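PDB 2E4T: endoglucanase from Clostridium thermocellum, which hydrolyses internal beta-1,4-glucosidic bonds in cellulose, and probably xyloglucan, through this family 44 glycoside hydrolase module. Local coordinates for residues T49-E54 against A87-T92. Numbering follows the deposited sequence.
Sequences TGYNWE and ASVVTT. With CA (calcium ion), chain C.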
loop_
_atom_site.group_PDB
_atom_site.type_symbol
_atom_site.label_atom_id
_atom_site.label_comp_id
_atom_site.label_asym_id
_atom_site.label_seq_id
_atom_site.Cartn_x
_atom_site.Cartn_y
_atom_site.Cartn_z
ATOM N N THR A 49 4.549 15.860 3.382
ATOM C CA THR A 49 5.328 16.168 4.582
ATOM C C THR A 49 5.158 17.620 5.043
ATOM O O THR A 49 5.026 17.902 6.226
ATOM C CB THR A 49 6.807 15.836 4.308
ATOM O OG1 THR A 49 6.932 14.429 4.129
ATOM C CG2 THR A 49 7.707 16.345 5.453
ATOM N N GLY A 50 5.188 18.543 4.053
ATOM C CA GLY A 50 5.126 19.967 4.361
ATOM C C GLY A 50 3.765 20.596 4.107
ATOM O O GLY A 50 3.640 21.822 4.057
ATOM N N TYR A 51 2.725 19.765 3.910
ATOM C CA TYR A 51 1.373 20.259 3.703
ATOM C C TYR A 51 0.833 20.928 4.968
ATOM O O TYR A 51 0.871 20.344 6.052
ATOM C CB TYR A 51 0.459 19.066 3.328
ATOM C CG TYR A 51 -1.019 19.434 3.306
ATOM C CD1 TYR A 51 -1.544 20.260 2.303
ATOM C CD2 TYR A 51 -1.866 18.997 4.323
ATOM C CE1 TYR A 51 -2.879 20.606 2.299
ATOM C CE2 TYR A 51 -3.215 19.360 4.334
ATOM C CZ TYR A 51 -3.710 20.186 3.341
ATOM O OH TYR A 51 -5.042 20.553 3.403
ATOM N N ASN A 52 0.309 22.157 4.796
ATOM C CA ASN A 52 -0.252 22.934 5.889
ATOM C C ASN A 52 -1.768 22.925 5.761
ATOM O O ASN A 52 -2.322 23.558 4.866
ATOM C CB ASN A 52 0.287 24.358 5.801
ATOM C CG ASN A 52 -0.191 25.247 6.919
ATOM O OD1 ASN A 52 -1.196 24.962 7.578
ATOM N ND2 ASN A 52 0.547 26.345 7.139
ATOM N N TRP A 53 -2.473 22.220 6.673
ATOM C CA TRP A 53 -3.912 22.102 6.529
ATOM C C TRP A 53 -4.628 23.466 6.669
ATOM O O TRP A 53 -5.775 23.611 6.232
ATOM C CB TRP A 53 -4.483 21.113 7.567
ATOM C CG TRP A 53 -4.591 21.652 8.959
ATOM C CD1 TRP A 53 -3.601 21.777 9.886
ATOM C CD2 TRP A 53 -5.808 22.102 9.598
ATOM N NE1 TRP A 53 -4.109 22.287 11.075
ATOM C CE2 TRP A 53 -5.447 22.485 10.911
ATOM C CE3 TRP A 53 -7.146 22.181 9.200
ATOM C CZ2 TRP A 53 -6.414 22.919 11.841
ATOM C CZ3 TRP A 53 -8.093 22.613 10.112
ATOM C CH2 TRP A 53 -7.722 22.968 11.413
ATOM N N GLU A 54 -3.970 24.436 7.316
ATOM C CA GLU A 54 -4.666 25.706 7.547
ATOM C C GLU A 54 -4.879 26.493 6.273
ATOM O O GLU A 54 -5.859 27.223 6.160
ATOM C CB GLU A 54 -3.893 26.567 8.548
ATOM C CG GLU A 54 -3.671 25.890 9.893
ATOM C CD GLU A 54 -3.004 26.818 10.917
ATOM O OE1 GLU A 54 -2.435 27.885 10.509
ATOM O OE2 GLU A 54 -3.030 26.499 12.134
ATOM N N ALA A 87 -8.099 22.607 5.145
ATOM C CA ALA A 87 -8.125 21.190 4.788
ATOM C C ALA A 87 -8.816 20.898 3.481
ATOM O O ALA A 87 -9.086 19.709 3.220
ATOM C CB ALA A 87 -8.718 20.330 5.931
ATOM N N SER A 88 -9.043 21.883 2.597
ATOM C CA SER A 88 -9.777 21.574 1.355
ATOM C C SER A 88 -9.038 20.569 0.488
ATOM O O SER A 88 -9.699 19.803 -0.261
ATOM C CB SER A 88 -10.120 22.834 0.587
ATOM O OG SER A 88 -8.913 23.466 0.191
ATOM N N VAL A 89 -7.709 20.516 0.516
ATOM C CA VAL A 89 -7.015 19.444 -0.226
ATOM C C VAL A 89 -7.509 18.078 0.281
ATOM O O VAL A 89 -7.775 17.166 -0.524
ATOM C CB VAL A 89 -5.488 19.601 -0.047
ATOM C CG1 VAL A 89 -4.747 18.328 -0.412
ATOM C CG2 VAL A 89 -5.009 20.759 -0.877
ATOM N N VAL A 90 -7.554 17.909 1.596
ATOM C CA VAL A 90 -7.888 16.616 2.211
ATOM C C VAL A 90 -9.380 16.325 2.124
ATOM O O VAL A 90 -9.775 15.164 1.883
ATOM C CB VAL A 90 -7.323 16.557 3.634
ATOM C CG1 VAL A 90 -7.865 15.372 4.391
ATOM C CG2 VAL A 90 -5.793 16.509 3.554
ATOM N N THR A 91 -10.230 17.353 2.299
ATOM C CA THR A 91 -11.653 17.087 2.200
ATOM C C THR A 91 -12.063 16.835 0.740
ATOM O O THR A 91 -12.964 15.997 0.490
ATOM C CB THR A 91 -12.484 18.194 2.850
ATOM O OG1 THR A 91 -12.299 19.447 2.149
ATOM C CG2 THR A 91 -12.128 18.373 4.319
ATOM N N THR A 92 -11.409 17.470 -0.240
ATOM C CA THR A 92 -11.686 17.083 -1.623
ATOM C C THR A 92 -11.244 15.636 -1.862
ATOM O O THR A 92 -11.963 14.841 -2.490
ATOM C CB THR A 92 -10.976 18.039 -2.633
ATOM O OG1 THR A 92 -11.488 19.362 -2.418
ATOM C CG2 THR A 92 -11.216 17.634 -4.051
HETATM CA CA CA C . -1.757 28.456 12.870
HETATM O O HOH W 1 -2.862 28.026 14.932
HETATM O O HOH W 2 -0.110 29.494 11.483
#
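Buried packing of Tyr-51 on Ala-87, Val-89 and Val-90, and of Trp-53 on Ala-87, joins the loop after strand 40-43 to the first turn of helix 88-99. With CG anti to its backbone N (chi1 171°), the Tyr-51 ring is carried onto the two valines; CE1 meets Val-89 CB tip to tip at 3.6 Å, while CE2 lies 3.9 Å from Val-90 CG2. Short beta-branched valines suit this place, bringing CB of Val-89 and CG2 of Val-90 against the ring. The phenol OH passes 3.4 Å from Ala-87 CA, and its polar need is met by Asn-56 OD1, which also takes a hydrogen bond from Val-89 N. One backbone bond crosses the contact, Ala-87 N to Trp-53 O (2.8 Å), in the carbonyl plane. In this TIM-barrel module, strands 40-43 and 104-109 are neighbours in the parallel barrel sheet, and the contact lies within the excursion between them. Ala-87 is the helix N-cap, and its small CB fits at the edge of the Trp-53 indole, whose ring stacks with Phe-161. Around Trp-53, Glu-54 N donates to Asn-52 OD1 (2.8 Å), an Asx turn; both Glu-54 carboxylate oxygens grip calcium with backbone O of Asp-150 and Tyr-155, Asp-153 OD1 and two waters.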